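Local coordinates for protein Pbp related beta-lactamase (Pyrococcus abyssi, PDB 2QMI) that probably cleaves peptides as a self-compartmentalizing octameric peptidase related to penicillin-binding proteins and beta-lactamases, at residues T65-M70 with K249-R254; L114-A119 with Y229-D234; K170-V175 with E181-K186; K186-P191 with E256-K261. All blocks are in the same frame, centred on the assembly; numbering follows the deposited sequence.

Interaction 1 of 4, residues T65-M70 with K249-R254; sequences TALAIM and KMYIER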
# COMPACT_ATOMS: atom_id res chain seq x y z
N THR A 65 27.41 43.99 -5.69
CA THR A 65 26.45 45.04 -5.43
C THR A 65 27.05 46.08 -4.48
O THR A 65 26.86 47.28 -4.66
CB THR A 65 25.16 44.47 -4.80
OG1 THR A 65 24.50 43.63 -5.74
CG2 THR A 65 24.23 45.60 -4.38
N ALA A 66 27.76 45.61 -3.45
CA ALA A 66 28.37 46.51 -2.48
C ALA A 66 29.47 47.35 -3.12
O ALA A 66 29.66 48.51 -2.75
CB ALA A 66 28.93 45.71 -1.31
N LEU A 67 30.19 46.76 -4.07
CA LEU A 67 31.27 47.46 -4.75
C LEU A 67 30.68 48.60 -5.58
O LEU A 67 31.19 49.72 -5.56
CB LEU A 67 32.06 46.49 -5.63
CG LEU A 67 33.32 47.03 -6.32
CD1 LEU A 67 34.32 47.54 -5.28
CD2 LEU A 67 33.96 45.92 -7.14
N ALA A 68 29.62 48.30 -6.33
CA ALA A 68 28.96 49.30 -7.16
C ALA A 68 28.58 50.49 -6.28
O ALA A 68 28.76 51.65 -6.67
CB ALA A 68 27.72 48.72 -7.81
N ILE A 69 28.06 50.19 -5.09
CA ILE A 69 27.65 51.21 -4.14
C ILE A 69 28.85 52.06 -3.71
O ILE A 69 28.73 53.27 -3.57
CB ILE A 69 27.00 50.59 -2.88
CG1 ILE A 69 25.64 49.98 -3.24
CG2 ILE A 69 26.86 51.64 -1.79
CD1 ILE A 69 24.56 50.99 -3.64
N MET A 70 29.99 51.41 -3.48
CA MET A 70 31.20 52.13 -3.07
C MET A 70 31.62 53.10 -4.16
O MET A 70 32.03 54.23 -3.88
CB MET A 70 32.35 51.16 -2.79
CG MET A 70 32.17 50.25 -1.58
SD MET A 70 32.14 51.10 0.02
CE MET A 70 30.38 51.27 0.26
N LYS A 249 41.62 38.87 -7.11
CA LYS A 249 42.90 39.55 -7.34
C LYS A 249 42.81 41.05 -7.01
O LYS A 249 43.70 41.63 -6.40
CB LYS A 249 43.33 39.35 -8.80
CG LYS A 249 44.67 39.95 -9.20
CD LYS A 249 45.01 39.60 -10.66
CE LYS A 249 46.36 40.18 -11.11
NZ LYS A 249 47.50 39.75 -10.21
N MET A 250 41.70 41.66 -7.41
CA MET A 250 41.49 43.08 -7.17
C MET A 250 41.53 43.40 -5.67
O MET A 250 42.24 44.32 -5.25
CB MET A 250 40.14 43.52 -7.75
CG MET A 250 39.95 45.02 -7.70
SD MET A 250 38.23 45.50 -7.54
CE MET A 250 37.98 45.18 -5.79
N TYR A 251 40.76 42.66 -4.87
CA TYR A 251 40.73 42.90 -3.44
C TYR A 251 42.10 42.65 -2.80
O TYR A 251 42.60 43.48 -2.04
CB TYR A 251 39.67 42.01 -2.77
CG TYR A 251 38.23 42.35 -3.14
CD1 TYR A 251 37.60 43.48 -2.61
CD2 TYR A 251 37.52 41.56 -4.04
CE1 TYR A 251 36.28 43.80 -2.97
CE2 TYR A 251 36.21 41.86 -4.40
CZ TYR A 251 35.59 42.98 -3.86
OH TYR A 251 34.31 43.31 -4.26
N ILE A 252 42.70 41.51 -3.12
CA ILE A 252 44.00 41.16 -2.55
C ILE A 252 45.05 42.25 -2.78
O ILE A 252 45.61 42.80 -1.83
CB ILE A 252 44.53 39.83 -3.14
CG1 ILE A 252 43.62 38.68 -2.72
CG2 ILE A 252 45.97 39.59 -2.68
CD1 ILE A 252 43.86 37.41 -3.51
N GLU A 253 45.32 42.54 -4.05
CA GLU A 253 46.32 43.54 -4.43
C GLU A 253 45.80 44.95 -4.24
O GLU A 253 46.44 45.93 -4.65
CB GLU A 253 46.73 43.33 -5.88
CG GLU A 253 47.07 41.88 -6.22
CD GLU A 253 47.46 41.69 -7.67
OE1 GLU A 253 46.74 42.20 -8.56
OE2 GLU A 253 48.49 41.02 -7.93
N ARG A 254 44.65 45.06 -3.59
CA ARG A 254 44.01 46.34 -3.33
C ARG A 254 44.18 47.27 -4.52
O ARG A 254 44.56 48.44 -4.37
CB ARG A 254 44.57 46.96 -2.06
CG ARG A 254 44.52 46.00 -0.87
CD ARG A 254 44.59 46.75 0.44
NE ARG A 254 44.39 45.88 1.60
CZ ARG A 254 43.42 44.97 1.72
NH1 ARG A 254 42.55 44.77 0.73
NH2 ARG A 254 43.29 44.29 2.85
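Leu67 projects from the middle of helix 61-74 toward Met250 and Tyr251 near the end of helix 241-252, a helix-helix contact inside the domain of beta-lactamase and penicillin-binding protein type. The backbones stay well apart: Leu67 and Tyr251, the closest pair, have CA atoms separated by 10.6 Å, and the gap is bridged by side chains. With CG trans to its backbone N (chi1 -174°), Leu67 stretches straight across. Its CB already lies 4.1 Å from Tyr251 OH. Beyond CG, the CD2 methyl of Leu67 lies 3.9 Å from Tyr251 OH and 4.3 Å from Met250 CE. CD1 turns to Val259, while CD2 also packs on Ile188. Met250 folds back so that its CE sits 3.5 Å above the Tyr251 ring plane, over the ring centre. Methyl and phenol thus present a combined surface to Leu67. The polar tip of that phenol is satisfied by Tyr247, which hydrogen-bonds Tyr251 OH and also meets its ring edge-to-face. The carbonyls of these two contact residues also serve the Schellman motif that ends helix 241-252: Arg254, at positive phi, is its C-prime residue, with Arg254 N to Tyr251 O at 3.0 Å and Asp255 N bonded to Met250 O.

Interaction 2 of 4, residues L114-A119 with Y229-D234; sequences LGYAEA and YGITAD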
# COMPACT_ATOMS: atom_id res chain seq x y z
N LEU A 114 12.43 38.18 5.14
CA LEU A 114 11.15 37.84 4.57
C LEU A 114 11.57 36.51 3.94
O LEU A 114 12.70 36.38 3.49
CB LEU A 114 10.74 38.87 3.50
CG LEU A 114 10.95 40.37 3.77
CD1 LEU A 114 10.45 41.18 2.57
CD2 LEU A 114 10.22 40.80 5.04
N GLY A 115 10.71 35.51 3.92
CA GLY A 115 11.13 34.26 3.32
C GLY A 115 11.12 34.32 1.80
O GLY A 115 10.96 33.29 1.14
N TYR A 116 11.29 35.52 1.24
CA TYR A 116 11.27 35.73 -0.20
C TYR A 116 12.09 34.76 -1.05
O TYR A 116 11.53 34.00 -1.84
CB TYR A 116 11.63 37.21 -0.50
CG TYR A 116 12.61 37.45 -1.64
CD1 TYR A 116 13.81 38.12 -1.41
CD2 TYR A 116 12.36 36.97 -2.93
CE1 TYR A 116 14.75 38.30 -2.43
CE2 TYR A 116 13.28 37.15 -3.96
CZ TYR A 116 14.48 37.80 -3.70
OH TYR A 116 15.41 37.93 -4.69
N ALA A 117 13.41 34.76 -0.90
CA ALA A 117 14.25 33.88 -1.70
C ALA A 117 13.95 32.41 -1.43
O ALA A 117 13.95 31.59 -2.36
CB ALA A 117 15.72 34.18 -1.44
N GLU A 118 13.70 32.06 -0.17
CA GLU A 118 13.39 30.68 0.18
C GLU A 118 12.14 30.20 -0.57
O GLU A 118 12.15 29.12 -1.17
CB GLU A 118 13.14 30.55 1.69
CG GLU A 118 14.40 30.68 2.55
CD GLU A 118 14.85 32.11 2.75
OE1 GLU A 118 14.18 33.04 2.24
OE2 GLU A 118 15.89 32.31 3.42
N ALA A 119 11.08 31.00 -0.53
CA ALA A 119 9.83 30.67 -1.20
C ALA A 119 9.98 30.63 -2.73
O ALA A 119 9.46 29.73 -3.38
CB ALA A 119 8.75 31.65 -0.82
N TYR A 229 16.43 31.89 -13.10
CA TYR A 229 16.50 33.24 -13.65
C TYR A 229 15.41 34.15 -13.13
O TYR A 229 14.22 33.82 -13.20
CB TYR A 229 16.44 33.18 -15.18
CG TYR A 229 17.67 32.56 -15.79
CD1 TYR A 229 18.90 33.24 -15.78
CD2 TYR A 229 17.63 31.28 -16.35
CE1 TYR A 229 20.05 32.65 -16.32
CE2 TYR A 229 18.76 30.69 -16.89
CZ TYR A 229 19.97 31.38 -16.87
OH TYR A 229 21.07 30.79 -17.42
N GLY A 230 15.83 35.30 -12.60
CA GLY A 230 14.90 36.28 -12.07
C GLY A 230 15.53 37.12 -10.97
O GLY A 230 15.27 38.31 -10.86
N ILE A 231 16.36 36.49 -10.16
CA ILE A 231 17.06 37.14 -9.05
C ILE A 231 18.24 37.95 -9.62
O ILE A 231 18.82 37.57 -10.62
CB ILE A 231 17.52 36.03 -8.05
CG1 ILE A 231 18.12 36.63 -6.79
CG2 ILE A 231 18.53 35.12 -8.71
CD1 ILE A 231 18.40 35.58 -5.72
N THR A 232 18.58 39.08 -8.99
CA THR A 232 19.66 39.93 -9.51
C THR A 232 20.73 40.43 -8.52
O THR A 232 21.77 39.79 -8.35
CB THR A 232 19.10 41.17 -10.24
OG1 THR A 232 18.17 41.85 -9.38
CG2 THR A 232 18.41 40.77 -11.52
N ALA A 233 20.47 41.58 -7.90
CA ALA A 233 21.41 42.20 -6.96
C ALA A 233 21.75 41.38 -5.71
O ALA A 233 22.85 41.49 -5.17
CB ALA A 233 20.89 43.58 -6.55
N ASP A 234 20.80 40.57 -5.24
CA ASP A 234 21.02 39.74 -4.06
C ASP A 234 21.68 38.39 -4.34
O ASP A 234 22.12 37.72 -3.41
CB ASP A 234 19.69 39.54 -3.32
CG ASP A 234 18.62 38.94 -4.19
OD1 ASP A 234 18.66 39.14 -5.42
OD2 ASP A 234 17.72 38.27 -3.65
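Tyr116 and Asp234 approach from opposite directions, the phenol hydroxyl donating to the carboxylate with Tyr116 OH to Asp234 OD2 at 2.6 Å. The hydroxyl reaches OD2 from its syn side, 20° out of the carboxylate plane. Ring and carboxylate are tilted by 22° against each other, and OD2 lies at the ring edge, where Tyr116 CE1 comes to 3.2 Å from it. This hydrogen bond carries the contact; the aliphatic chain of Ile231 lies beside the same hydroxyl, with Ile231 CG1 3.7 Å and CD1 3.9 Å from Tyr116 OH. Several features place the two partners. Tyr116 leaves the first turn of helix 116-124, directly after the N-cap position at Gly115; the methyl of Ala117 lies over one face of its ring, with CB 4.2 Å above the plane. Asp234 folds its CG between the backbone N and the carbonyl carbon, and its main-chain O accepts a hydrogen bond from Lys62. That lysine belongs to a sequence resembling the SxxK motif of penicillin-binding proteins, so the contact probably borders the active site. Farther out, Glu118 OE2 is hydrogen-bonded to Tyr442 of a second subunit. The Tyr116-Asp234 bond ties helix 116-124 to the loop between strands 222-225 and 238-239, with helix 136-142 against Tyr116 and helix 162-176 touching both partners.

Interaction 3 of 4, residues K170-V175 with E181-K186; sequences KIIEKV and EEYIKK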
# COMPACT_ATOMS: atom_id res chain seq x y z
N LYS A 170 18.14 48.54 -6.66
CA LYS A 170 17.25 49.59 -7.16
C LYS A 170 17.88 50.97 -6.93
O LYS A 170 17.71 51.87 -7.74
CB LYS A 170 15.90 49.50 -6.44
CG LYS A 170 14.84 50.47 -6.96
CD LYS A 170 14.70 50.36 -8.47
CE LYS A 170 14.29 48.96 -8.88
NZ LYS A 170 14.38 48.79 -10.37
N ILE A 171 18.59 51.12 -5.82
CA ILE A 171 19.26 52.37 -5.52
C ILE A 171 20.32 52.62 -6.58
O ILE A 171 20.52 53.76 -7.04
CB ILE A 171 19.90 52.32 -4.11
CG1 ILE A 171 18.80 52.35 -3.06
CG2 ILE A 171 20.87 53.47 -3.93
CD1 ILE A 171 19.29 52.30 -1.64
N ILE A 172 20.99 51.56 -7.00
CA ILE A 172 22.03 51.66 -8.02
C ILE A 172 21.44 52.17 -9.34
O ILE A 172 22.03 53.01 -10.00
CB ILE A 172 22.70 50.30 -8.25
CG1 ILE A 172 23.61 49.99 -7.05
CG2 ILE A 172 23.45 50.28 -9.57
CD1 ILE A 172 24.30 48.64 -7.10
N GLU A 173 20.26 51.66 -9.70
CA GLU A 173 19.63 52.10 -10.94
C GLU A 173 19.16 53.54 -10.79
O GLU A 173 19.31 54.36 -11.70
CB GLU A 173 18.44 51.19 -11.28
CG GLU A 173 18.76 49.70 -11.28
CD GLU A 173 17.67 48.87 -11.93
OE1 GLU A 173 16.48 49.17 -11.72
OE2 GLU A 173 18.01 47.91 -12.65
N LYS A 174 18.58 53.85 -9.63
CA LYS A 174 18.08 55.18 -9.36
C LYS A 174 19.19 56.22 -9.51
O LYS A 174 18.99 57.28 -10.12
CB LYS A 174 17.51 55.25 -7.94
CG LYS A 174 17.14 56.66 -7.48
CD LYS A 174 15.98 57.23 -8.30
CE LYS A 174 15.71 58.68 -7.92
NZ LYS A 174 14.58 59.23 -8.73
N VAL A 175 20.37 55.91 -8.97
CA VAL A 175 21.49 56.84 -9.02
C VAL A 175 22.31 56.84 -10.31
O VAL A 175 22.68 57.90 -10.79
CB VAL A 175 22.44 56.61 -7.83
CG1 VAL A 175 23.69 57.47 -7.97
CG2 VAL A 175 21.72 56.93 -6.53
N GLU A 181 22.02 45.45 -13.92
CA GLU A 181 22.82 44.50 -14.68
C GLU A 181 23.87 45.18 -15.55
O GLU A 181 25.03 44.77 -15.55
CB GLU A 181 21.92 43.61 -15.53
CG GLU A 181 20.97 42.75 -14.70
CD GLU A 181 19.56 43.30 -14.63
OE1 GLU A 181 19.38 44.53 -14.47
OE2 GLU A 181 18.61 42.49 -14.75
N GLU A 182 23.48 46.22 -16.29
CA GLU A 182 24.46 46.90 -17.13
C GLU A 182 25.47 47.70 -16.31
O GLU A 182 26.59 47.92 -16.76
CB GLU A 182 23.77 47.80 -18.18
CG GLU A 182 22.87 48.92 -17.67
CD GLU A 182 22.13 49.65 -18.82
OE1 GLU A 182 22.81 50.22 -19.72
OE2 GLU A 182 20.87 49.67 -18.81
N TYR A 183 25.10 48.13 -15.11
CA TYR A 183 26.06 48.87 -14.29
C TYR A 183 27.19 47.94 -13.82
O TYR A 183 28.36 48.32 -13.85
CB TYR A 183 25.39 49.49 -13.06
CG TYR A 183 26.32 50.44 -12.33
CD1 TYR A 183 26.48 51.76 -12.76
CD2 TYR A 183 27.09 50.00 -11.25
CE1 TYR A 183 27.38 52.61 -12.13
CE2 TYR A 183 28.01 50.85 -10.62
CZ TYR A 183 28.15 52.15 -11.07
OH TYR A 183 29.07 52.98 -10.49
N ILE A 184 26.83 46.73 -13.39
CA ILE A 184 27.82 45.75 -12.94
C ILE A 184 28.74 45.37 -14.10
O ILE A 184 29.96 45.30 -13.94
CB ILE A 184 27.16 44.45 -12.42
CG1 ILE A 184 26.26 44.75 -11.22
CG2 ILE A 184 28.24 43.45 -12.04
CD1 ILE A 184 26.97 45.44 -10.07
N LYS A 185 28.13 45.12 -15.25
CA LYS A 185 28.84 44.74 -16.47
C LYS A 185 29.84 45.80 -16.91
O LYS A 185 31.02 45.52 -17.12
CB LYS A 185 27.82 44.51 -17.59
CG LYS A 185 28.41 44.18 -18.96
CD LYS A 185 29.09 42.82 -18.97
CE LYS A 185 29.37 42.34 -20.39
NZ LYS A 185 28.11 42.19 -21.18
N LYS A 186 29.36 47.04 -17.01
CA LYS A 186 30.18 48.17 -17.44
C LYS A 186 31.21 48.67 -16.42
O LYS A 186 32.37 48.87 -16.76
CB LYS A 186 29.27 49.34 -17.82
CG LYS A 186 28.26 49.04 -18.91
CD LYS A 186 28.94 48.93 -20.27
CE LYS A 186 27.92 48.76 -21.38
NZ LYS A 186 28.60 48.68 -22.72
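Two successive helices, 162-176 and 180-189, come together beside a short connection, their nearest CA atoms being those of Glu173 and Tyr183 at 7.9 Å, while Ile172 and Tyr183 make the apolar contact. Ile172 presents its CG2 branch, placed trans to the backbone N, to the root of the tyrosine ring: CG2 lies 4.0 Å from both Tyr183 CG and CD2. The two side chains cross at about a right angle, and the methyl approaches the ring at a slant. Beside this packing, the carboxylates of Glu173 and Glu181 come near each other, with Glu173 OE2 to Glu181 OE1 at 4.1 Å and their planes 29° apart. Glu181 bends at chi2 (101°) to bring its acid round. Lys170, one helical turn before Glu173, forms a salt bridge with Glu173 OE1, on the syn side but 32° out of the carboxylate plane, which probably offsets the like charges; Glu137 is a second partner of that lysine. The other oxygen, Glu173 OE2, accepts the backbone N-H of Tyr180 where the second helix starts, tying the helix pair together at its turn. Ala68 of helix 61-74 packs against Ile172 and Tyr183 alike, so both helices rest on this third one.

Interaction 4 of 4, residues K186-P191 with E256-K261; sequences KKILEP and ESIVSK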
# COMPACT_ATOMS: atom_id res chain seq x y z
N LYS A 186 29.36 47.04 -17.01
CA LYS A 186 30.18 48.17 -17.44
C LYS A 186 31.21 48.67 -16.42
O LYS A 186 32.37 48.87 -16.76
CB LYS A 186 29.27 49.34 -17.82
CG LYS A 186 28.26 49.04 -18.91
CD LYS A 186 28.94 48.93 -20.27
CE LYS A 186 27.92 48.76 -21.38
NZ LYS A 186 28.60 48.68 -22.72
N LYS A 187 30.78 48.86 -15.17
CA LYS A 187 31.66 49.38 -14.13
C LYS A 187 32.53 48.38 -13.37
O LYS A 187 33.40 48.79 -12.59
CB LYS A 187 30.84 50.18 -13.11
CG LYS A 187 29.92 51.22 -13.72
CD LYS A 187 30.67 52.20 -14.60
CE LYS A 187 29.71 53.13 -15.33
NZ LYS A 187 30.45 54.16 -16.11
N ILE A 188 32.32 47.08 -13.58
CA ILE A 188 33.08 46.08 -12.83
C ILE A 188 33.61 44.88 -13.60
O ILE A 188 34.81 44.61 -13.60
CB ILE A 188 32.25 45.56 -11.61
CG1 ILE A 188 32.02 46.70 -10.61
CG2 ILE A 188 32.99 44.42 -10.92
CD1 ILE A 188 31.14 46.32 -9.42
N LEU A 189 32.72 44.15 -14.26
CA LEU A 189 33.12 42.97 -15.01
C LEU A 189 34.08 43.21 -16.18
O LEU A 189 35.10 42.53 -16.29
CB LEU A 189 31.87 42.24 -15.53
CG LEU A 189 30.94 41.69 -14.44
CD1 LEU A 189 29.84 40.83 -15.07
CD2 LEU A 189 31.76 40.87 -13.44
N GLU A 190 33.76 44.16 -17.05
CA GLU A 190 34.63 44.44 -18.20
C GLU A 190 35.98 45.02 -17.78
O GLU A 190 37.02 44.55 -18.23
CB GLU A 190 33.91 45.34 -19.21
CG GLU A 190 32.62 44.71 -19.74
CD GLU A 190 31.97 45.49 -20.88
OE1 GLU A 190 31.77 46.72 -20.74
OE2 GLU A 190 31.64 44.86 -21.92
N PRO A 191 35.99 46.04 -16.91
CA PRO A 191 37.29 46.59 -16.50
C PRO A 191 38.14 45.58 -15.74
O PRO A 191 39.37 45.73 -15.64
CB PRO A 191 36.90 47.80 -15.65
CG PRO A 191 35.51 47.47 -15.17
CD PRO A 191 34.89 46.86 -16.39
N GLU A 256 43.14 49.65 -7.61
CA GLU A 256 42.15 50.72 -7.67
C GLU A 256 41.50 51.01 -9.03
O GLU A 256 41.16 52.15 -9.33
CB GLU A 256 42.79 52.00 -7.11
CG GLU A 256 43.30 51.82 -5.68
CD GLU A 256 44.05 53.02 -5.15
OE1 GLU A 256 45.09 53.39 -5.76
OE2 GLU A 256 43.62 53.59 -4.12
N SER A 257 41.31 49.97 -9.83
CA SER A 257 40.67 50.13 -11.14
C SER A 257 39.18 50.45 -11.00
O SER A 257 38.58 51.03 -11.90
CB SER A 257 40.81 48.84 -11.97
OG SER A 257 42.16 48.47 -12.18
N ILE A 258 38.58 50.06 -9.87
CA ILE A 258 37.15 50.28 -9.64
C ILE A 258 36.88 51.36 -8.59
O ILE A 258 36.02 52.22 -8.79
CB ILE A 258 36.44 48.97 -9.20
CG1 ILE A 258 36.97 47.78 -10.00
CG2 ILE A 258 34.92 49.10 -9.39
CD1 ILE A 258 36.86 47.95 -11.50
N VAL A 259 37.59 51.27 -7.47
CA VAL A 259 37.45 52.23 -6.38
C VAL A 259 38.79 52.37 -5.67
O VAL A 259 39.67 51.51 -5.81
CB VAL A 259 36.41 51.77 -5.32
CG1 VAL A 259 35.04 51.60 -5.95
CG2 VAL A 259 36.86 50.48 -4.65
N SER A 260 38.95 53.45 -4.90
CA SER A 260 40.16 53.68 -4.13
C SER A 260 40.25 52.64 -3.01
O SER A 260 39.24 52.09 -2.58
CB SER A 260 40.15 55.09 -3.53
OG SER A 260 40.19 56.08 -4.54
N LYS A 261 41.47 52.39 -2.55
CA LYS A 261 41.74 51.43 -1.50
C LYS A 261 41.00 51.74 -0.21
O LYS A 261 40.68 50.84 0.57
CB LYS A 261 43.25 51.36 -1.24
CG LYS A 261 43.90 52.74 -1.05
CD LYS A 261 45.42 52.63 -1.10
CE LYS A 261 46.06 54.00 -1.32
NZ LYS A 261 45.72 54.96 -0.23
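The last part of helix 180-189, with a wider pi-type turn at 186-189, comes alongside the loop between helices 241-252 and 261-267, with CA to CA distances of 6.7 Å from Ile188 to Ile258 and 7.3 Å from Pro191 to Ser257. The contact packs the final turn of a helix and the residues after it against an interhelical loop in the beta-lactamase-like domain; Ile258 takes part in every close contact and contributes the largest share. Its CG2, trans to the backbone N, faces the helix: Ile258 CG2 lies 4.0 Å from Ile188 CG1. In its longer branch chi2 (-56°) folds CD1 to the same side as CG2, so both methyls face the carbonyl of Lys187, with Lys187 O to Ile258 CG2 at 3.6 Å and to CD1 at 3.7 Å; these are van der Waals contacts between carbon and oxygen. CD1 also meets Pro191, whose CG is 3.9 Å from Ile258 CD1. Ile188 and Pro191 each cross Ile258 at about a right angle, so the isoleucine fits against the helix and the proline together. Toward the interior, Ile258 also packs on Met250, while Pro191 lies at the exposed margin of the contact. The loop itself is braced by polar bonds: Ser257 OG binds Asp255, and Ser260 OG binds Glu74 of helix 61-74. Ser260 holds the N-cap position of helix 261-267 without a side-chain capping bond; Lys261 N instead donates a hydrogen bond to Glu256 OE2 (2.9 Å, 165°), which accepts through its anti lone pair.

All four contacts fall within the beta-lactamase-like domain. Interactions 1 and 2 are buried, whereas interactions 3 and 4 are only partly so. Helix 61-74 joins interactions 1, 3 and 4: Leu67 also touches Ile188, and Ala68 meets the helix pair of interaction 3. Interactions 3 and 4 share Lys186 and lie along one helix, 180-189. The centres of interactions 1 and 4 are about 7 Å apart, linked through Met250 and Ile258. Interaction 2 is the outlier, polar at its core and flanked by other subunits, yet Ala233 O is probably hydrogen-bonded to Thr65 OG1. The others meet mainly through hydrocarbon, with a pair of acids added at the partly buried interaction 3.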